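Local structure of BauA (Acinetobacter baumannii, 6HCP) at residues Gln338-Val343 and Pro406-Pro411; Asn373-Asp378 and His415-Thr420. The protein probably imports iron across the outer membrane, acting as a TonB-dependent receptor and transporter for the ferric preacinetobactin siderophore. All blocks are in the same frame, centred on the assembly; numbering follows the deposited sequence.

Contact 1 (Gln338-Val343 and Pro406-Pro411); sequences QLAFDV and PEFTPP. With EDO (1,2-ethanediol), chain Q.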
loop_
_atom_site.group_PDB
_atom_site.type_symbol
_atom_site.label_atom_id
_atom_site.label_comp_id
_atom_site.label_asym_id
_atom_site.label_seq_id
_atom_site.Cartn_x
_atom_site.Cartn_y
_atom_site.Cartn_z
ATOM N N GLN A 338 2.046 37.115 -9.652
ATOM C CA GLN A 338 0.681 37.011 -10.133
ATOM C C GLN A 338 0.683 37.253 -11.645
ATOM O O GLN A 338 1.400 38.123 -12.144
ATOM C CB GLN A 338 -0.225 38.018 -9.425
ATOM C CG GLN A 338 -0.279 37.821 -7.916
ATOM C CD GLN A 338 -1.232 38.779 -7.228
ATOM O OE1 GLN A 338 -1.754 39.719 -7.831
ATOM N NE2 GLN A 338 -1.617 38.425 -6.012
ATOM N N LEU A 339 -0.145 36.487 -12.351
ATOM C CA LEU A 339 -0.294 36.619 -13.790
ATOM C C LEU A 339 -1.752 36.388 -14.149
ATOM O O LEU A 339 -2.413 35.512 -13.602
ATOM C CB LEU A 339 0.614 35.597 -14.488
ATOM C CG LEU A 339 0.468 35.508 -16.013
ATOM C CD1 LEU A 339 0.823 36.829 -16.679
ATOM C CD2 LEU A 339 1.343 34.393 -16.566
ATOM N N ALA A 340 -2.263 37.196 -15.075
ATOM C CA ALA A 340 -3.544 36.914 -15.686
ATOM C C ALA A 340 -3.446 37.304 -17.151
ATOM O O ALA A 340 -2.681 38.221 -17.495
ATOM C CB ALA A 340 -4.688 37.637 -15.004
ATOM N N PHE A 341 -4.128 36.536 -17.999
ATOM C CA PHE A 341 -4.274 36.962 -19.383
ATOM C C PHE A 341 -5.631 36.500 -19.905
ATOM O O PHE A 341 -6.228 35.517 -19.443
ATOM C CB PHE A 341 -3.073 36.513 -20.225
ATOM C CG PHE A 341 -2.915 35.019 -20.395
ATOM C CD1 PHE A 341 -3.659 34.318 -21.329
ATOM C CD2 PHE A 341 -2.008 34.326 -19.612
ATOM C CE1 PHE A 341 -3.517 32.940 -21.469
ATOM C CE2 PHE A 341 -1.843 32.959 -19.766
ATOM C CZ PHE A 341 -2.597 32.270 -20.686
ATOM N N ASP A 342 -6.161 37.302 -20.829
ATOM C CA ASP A 342 -7.392 37.020 -21.535
ATOM C C ASP A 342 -7.064 36.994 -23.025
ATOM O O ASP A 342 -6.390 37.914 -23.506
ATOM C CB ASP A 342 -8.455 38.101 -21.291
ATOM C CG ASP A 342 -8.853 38.279 -19.828
ATOM O OD1 ASP A 342 -8.835 37.280 -19.092
ATOM O OD2 ASP A 342 -9.000 39.444 -19.403
ATOM N N VAL A 343 -7.531 35.974 -23.732
ATOM C CA VAL A 343 -7.242 35.883 -25.165
ATOM C C VAL A 343 -8.510 35.471 -25.921
ATOM O O VAL A 343 -9.285 34.587 -25.492
ATOM C CB VAL A 343 -6.014 34.998 -25.445
ATOM C CG1 VAL A 343 -5.972 33.761 -24.595
ATOM C CG2 VAL A 343 -5.821 34.653 -26.916
ATOM N N PRO A 406 -1.641 36.654 -0.878
ATOM C CA PRO A 406 -1.834 38.016 -1.368
ATOM C C PRO A 406 -3.166 38.119 -2.112
ATOM O O PRO A 406 -3.616 37.171 -2.760
ATOM C CB PRO A 406 -0.633 38.297 -2.281
ATOM C CG PRO A 406 0.025 36.947 -2.532
ATOM C CD PRO A 406 -0.474 35.987 -1.472
ATOM N N GLU A 407 -3.823 39.269 -1.971
ATOM C CA GLU A 407 -4.985 39.565 -2.751
ATOM C C GLU A 407 -4.586 39.578 -4.236
ATOM O O GLU A 407 -3.480 39.974 -4.572
ATOM C CB GLU A 407 -5.553 40.921 -2.330
ATOM C CG GLU A 407 -7.053 40.995 -2.489
ATOM C CD GLU A 407 -7.585 42.414 -2.428
ATOM O OE1 GLU A 407 -6.982 43.228 -1.698
ATOM O OE2 GLU A 407 -8.533 42.724 -3.182
ATOM N N PHE A 408 -5.537 39.253 -5.105
ATOM C CA PHE A 408 -5.254 39.110 -6.525
ATOM C C PHE A 408 -5.706 40.371 -7.265
ATOM O O PHE A 408 -6.871 40.490 -7.607
ATOM C CB PHE A 408 -5.914 37.845 -7.063
ATOM C CG PHE A 408 -5.500 37.489 -8.469
ATOM C CD1 PHE A 408 -4.229 36.998 -8.725
ATOM C CD2 PHE A 408 -6.371 37.668 -9.533
ATOM C CE1 PHE A 408 -3.832 36.716 -10.025
ATOM C CE2 PHE A 408 -5.966 37.401 -10.833
ATOM C CZ PHE A 408 -4.709 36.896 -11.072
ATOM N N THR A 409 -4.749 41.251 -7.582
ATOM C CA THR A 409 -5.018 42.528 -8.275
ATOM C C THR A 409 -3.912 42.851 -9.281
ATOM O O THR A 409 -3.330 43.931 -9.249
ATOM C CB THR A 409 -5.083 43.687 -7.263
ATOM O OG1 THR A 409 -3.827 43.702 -6.574
ATOM C CG2 THR A 409 -6.225 43.545 -6.283
ATOM N N PRO A 410 -3.506 41.923 -10.172
ATOM C CA PRO A 410 -2.376 42.203 -11.060
ATOM C C PRO A 410 -2.723 43.340 -12.026
ATOM O O PRO A 410 -3.822 43.367 -12.564
ATOM C CB PRO A 410 -2.183 40.868 -11.787
ATOM C CG PRO A 410 -3.581 40.284 -11.816
ATOM C CD PRO A 410 -4.154 40.633 -10.449
ATOM N N PRO A 411 -1.875 44.379 -12.170
ATOM C CA PRO A 411 -2.169 45.473 -13.099
ATOM C C PRO A 411 -1.961 45.078 -14.572
ATOM O O PRO A 411 -1.114 44.225 -14.876
ATOM C CB PRO A 411 -1.156 46.546 -12.687
ATOM C CG PRO A 411 0.012 45.752 -12.168
ATOM C CD PRO A 411 -0.608 44.573 -11.451
HETATM C C1 EDO Q . -1.301 42.683 -3.865
HETATM O O1 EDO Q . -2.710 42.570 -4.028
HETATM C C2 EDO Q . -0.987 43.655 -2.741
HETATM O O2 EDO Q . -0.917 42.930 -1.511
#
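The F408 ring turns its edge to the strand: L339 O lies in the ring plane, 3.7 Å from CZ, and A340 CB approaches the same rim atom. P410, two residues further along the loop, lays its CD over the centre of one ring face, 3.6 Å above the plane. The Q338 and F408 side chains run alongside each other in opposing senses, their planes 42° apart. A chi2 of -177° puts Q338 CD at the far end of an extended chain. From there NE2 donates to E407 O at 2.8 Å in a nearly straight bond (171°); the oxygen lies in the amide plane, whereas the donor sits well above the plane of the E407 carbonyl. OE1 takes only a weak bond from T409 N at 3.4 Å. E407 O is gripped twice, since O1 of an ethanediol, probably from the crystallisation liquor, also donates to it at 2.8 Å. N318, on the neighbouring strand, accepts from NE2 through OD1 and grips P406 O through ND2. Amide bonding, joined by F408 and P410 packing against A340, thus fastens an irregular, proline-rich loop to a strand of a TonB-dependent receptor barrel.

Contact 2 (Asn373-Asp378 and His415-Thr420); sequences NHTQDD and HSTLST. With EDO (1,2-ethanediol), chain L; EDO (1,2-ethanediol), chain F.
H415 and D377 meet through their polar ends, ND1 donating to D377 OD1 at 2.7 Å with an angle of 170°. The carboxylate oxygen lies in the imidazole plane, but the donor reaches it from above the carboxylate plane, the two planes being 53° apart. CG of H415, anti to the backbone N, turns the side chain toward the 373-378 strand, where NE2 also comes near T375 CB. An ethanediol at the ring edge, probably from the crystallisation liquor, exchanges a 2.8 Å hydrogen bond between its O2 and T375 OG1.

The face bearing H374, Q376, S416 and L418 works differently. L418 CB packs over one face of the H374 ring, 3.7 Å from its centroid and offset toward the rim, a CH-pi contact. The ring is also held by polar partners: ND1 by Y372 OH, NE2 by a water that also bonds S416 OG. A second water lies within hydrogen-bonding distance of S416 OG and D378 OD1; that same carboxylate oxygen accepts Q376 NE2 at 2.8 Å on its syn side.

Between the two faces runs the backbone ladder. H374 with L418 and Q376 with S416 are hydrogen-bonded pairs, with H374 N to L418 O at 2.8 Å and Q376 N to S416 O at 2.9 Å; T375–T417 and D377–H415 are non-hydrogen-bonded pairs. Further out, S452 OG bonds H415 N, and T450 OG1 bonds T417 OG1, linking the second strand onward. Alternating pair types, with side chains shared between two faces and strand axes 159° apart, make this a regular antiparallel pairing of adjacent strands in the beta-barrel of TonB-dependent receptors.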
loop_
_atom_site.group_PDB
_atom_site.type_symbol
_atom_site.label_atom_id
_atom_site.label_comp_id
_atom_site.label_asym_id
_atom_site.label_seq_id
_atom_site.Cartn_x
_atom_site.Cartn_y
_atom_site.Cartn_z
ATOM N N ASN A 373 -6.379 34.274 -35.851
ATOM C CA ASN A 373 -6.093 35.564 -35.241
ATOM C C ASN A 373 -6.417 35.472 -33.751
ATOM O O ASN A 373 -7.432 34.896 -33.377
ATOM C CB ASN A 373 -6.881 36.711 -35.886
ATOM C CG ASN A 373 -6.582 38.055 -35.251
ATOM O OD1 ASN A 373 -5.529 38.646 -35.491
ATOM N ND2 ASN A 373 -7.449 38.498 -34.358
ATOM N N HIS A 374 -5.571 36.079 -32.921
ATOM C CA HIS A 374 -5.948 36.301 -31.530
ATOM C C HIS A 374 -5.561 37.710 -31.101
ATOM O O HIS A 374 -4.632 38.313 -31.636
ATOM C CB HIS A 374 -5.401 35.196 -30.600
ATOM C CG HIS A 374 -3.989 35.332 -30.149
ATOM N ND1 HIS A 374 -3.120 34.253 -30.190
ATOM C CD2 HIS A 374 -3.343 36.313 -29.478
ATOM C CE1 HIS A 374 -1.980 34.599 -29.615
ATOM N NE2 HIS A 374 -2.095 35.862 -29.155
ATOM N N THR A 375 -6.324 38.216 -30.129
ATOM C CA THR A 375 -5.989 39.395 -29.383
ATOM C C THR A 375 -5.931 39.011 -27.907
ATOM O O THR A 375 -6.717 38.180 -27.466
ATOM C CB THR A 375 -7.016 40.512 -29.620
ATOM O OG1 THR A 375 -8.277 40.068 -29.121
ATOM C CG2 THR A 375 -7.150 40.868 -31.084
ATOM N N GLN A 376 -4.970 39.592 -27.193
ATOM C CA GLN A 376 -4.667 39.192 -25.828
ATOM C C GLN A 376 -4.374 40.438 -24.984
ATOM O O GLN A 376 -3.771 41.394 -25.441
ATOM C CB GLN A 376 -3.488 38.225 -25.840
ATOM C CG GLN A 376 -3.105 37.678 -24.470
ATOM C CD GLN A 376 -2.205 36.469 -24.594
ATOM O OE1 GLN A 376 -2.407 35.627 -25.469
ATOM N NE2 GLN A 376 -1.168 36.426 -23.774
ATOM N N ASP A 377 -4.767 40.372 -23.713
ATOM C CA ASP A 377 -4.322 41.284 -22.681
ATOM C C ASP A 377 -3.621 40.488 -21.577
ATOM O O ASP A 377 -4.167 39.500 -21.099
ATOM C CB ASP A 377 -5.517 42.032 -22.093
ATOM C CG ASP A 377 -6.153 43.015 -23.069
ATOM O OD1 ASP A 377 -5.400 43.696 -23.768
ATOM O OD2 ASP A 377 -7.389 43.042 -23.137
ATOM N N ASP A 378 -2.448 40.971 -21.165
ATOM C CA ASP A 378 -1.690 40.427 -20.073
ATOM C C ASP A 378 -1.724 41.391 -18.881
ATOM O O ASP A 378 -1.565 42.595 -19.049
ATOM C CB ASP A 378 -0.234 40.202 -20.476
ATOM C CG ASP A 378 0.001 38.894 -21.205
ATOM O OD1 ASP A 378 -0.559 38.717 -22.298
ATOM O OD2 ASP A 378 0.811 38.117 -20.710
ATOM N N HIS A 415 -1.133 44.770 -24.396
ATOM C CA HIS A 415 -1.987 44.165 -25.369
ATOM C C HIS A 415 -1.092 43.514 -26.433
ATOM O O HIS A 415 -0.039 44.039 -26.737
ATOM C CB HIS A 415 -2.911 45.232 -25.975
ATOM C CG HIS A 415 -3.939 44.682 -26.893
ATOM N ND1 HIS A 415 -5.072 44.029 -26.420
ATOM C CD2 HIS A 415 -3.990 44.617 -28.247
ATOM C CE1 HIS A 415 -5.791 43.613 -27.447
ATOM N NE2 HIS A 415 -5.133 43.931 -28.575
ATOM N N SER A 416 -1.494 42.359 -26.956
ATOM C CA SER A 416 -0.714 41.683 -27.996
ATOM C C SER A 416 -1.664 40.999 -28.972
ATOM O O SER A 416 -2.847 40.810 -28.673
ATOM C CB SER A 416 0.288 40.728 -27.404
ATOM O OG SER A 416 -0.369 39.720 -26.639
ATOM N N THR A 417 -1.164 40.730 -30.186
ATOM C CA THR A 417 -1.922 40.061 -31.207
ATOM C C THR A 417 -1.000 39.080 -31.934
ATOM O O THR A 417 0.216 39.250 -31.979
ATOM C CB THR A 417 -2.569 41.020 -32.222
ATOM O OG1 THR A 417 -1.547 41.467 -33.115
ATOM C CG2 THR A 417 -3.260 42.203 -31.578
ATOM N N LEU A 418 -1.632 38.060 -32.521
ATOM C CA LEU A 418 -0.998 37.117 -33.385
ATOM C C LEU A 418 -1.957 36.811 -34.533
ATOM O O LEU A 418 -3.163 36.607 -34.337
ATOM C CB LEU A 418 -0.685 35.837 -32.610
ATOM C CG LEU A 418 0.049 34.750 -33.405
ATOM C CD1 LEU A 418 1.388 35.255 -33.896
ATOM C CD2 LEU A 418 0.247 33.502 -32.534
ATOM N N SER A 419 -1.412 36.831 -35.747
ATOM C CA SER A 419 -2.171 36.561 -36.960
ATOM C C SER A 419 -1.365 35.611 -37.841
ATOM O O SER A 419 -0.161 35.819 -38.038
ATOM C CB SER A 419 -2.476 37.838 -37.707
ATOM O OG SER A 419 -3.357 38.650 -36.964
ATOM N N THR A 420 -2.035 34.576 -38.360
ATOM C CA THR A 420 -1.401 33.635 -39.281
ATOM C C THR A 420 -2.373 33.304 -40.407
ATOM O O THR A 420 -3.602 33.376 -40.254
ATOM C CB THR A 420 -0.965 32.326 -38.607
ATOM O OG1 THR A 420 -2.127 31.594 -38.210
ATOM C CG2 THR A 420 -0.086 32.528 -37.400
HETATM C C1 EDO L . -9.368 40.550 -24.115
HETATM O O1 EDO L . -10.568 40.007 -24.669
HETATM C C2 EDO L . -8.251 40.300 -25.112
HETATM O O2 EDO L . -8.655 40.681 -26.433
HETATM C C1 EDO F . 0.425 32.590 -23.356
HETATM O O1 EDO F . 0.387 33.803 -24.100
HETATM C C2 EDO F . 1.372 32.772 -22.188
HETATM O O2 EDO F . 1.228 34.107 -21.733
HETATM O O HOH W 1 0.096 37.273 -28.040
HETATM O O HOH W 2 -1.028 40.549 -24.174
#

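Contacts 1 and 2 share a chain of neighbours: strand 331-358 carries 338-343, pairs with strand 361-381, which holds 373-378, and that in turn pairs with strand 412-431. D342 O and D377 N, 3.0 Å apart, probably form a hydrogen bond joining the two contacts directly. Contact 1 is partly buried and ties loop to strand through an amide side chain together with ring and proline packing; contact 2 is a surface contact whose one buried residue is L418, strand against strand, with a regular backbone ladder between its two side-chain faces. The loop of contact 1 leads straight into the second strand of contact 2, so both lie in one neighbourhood of the barrel.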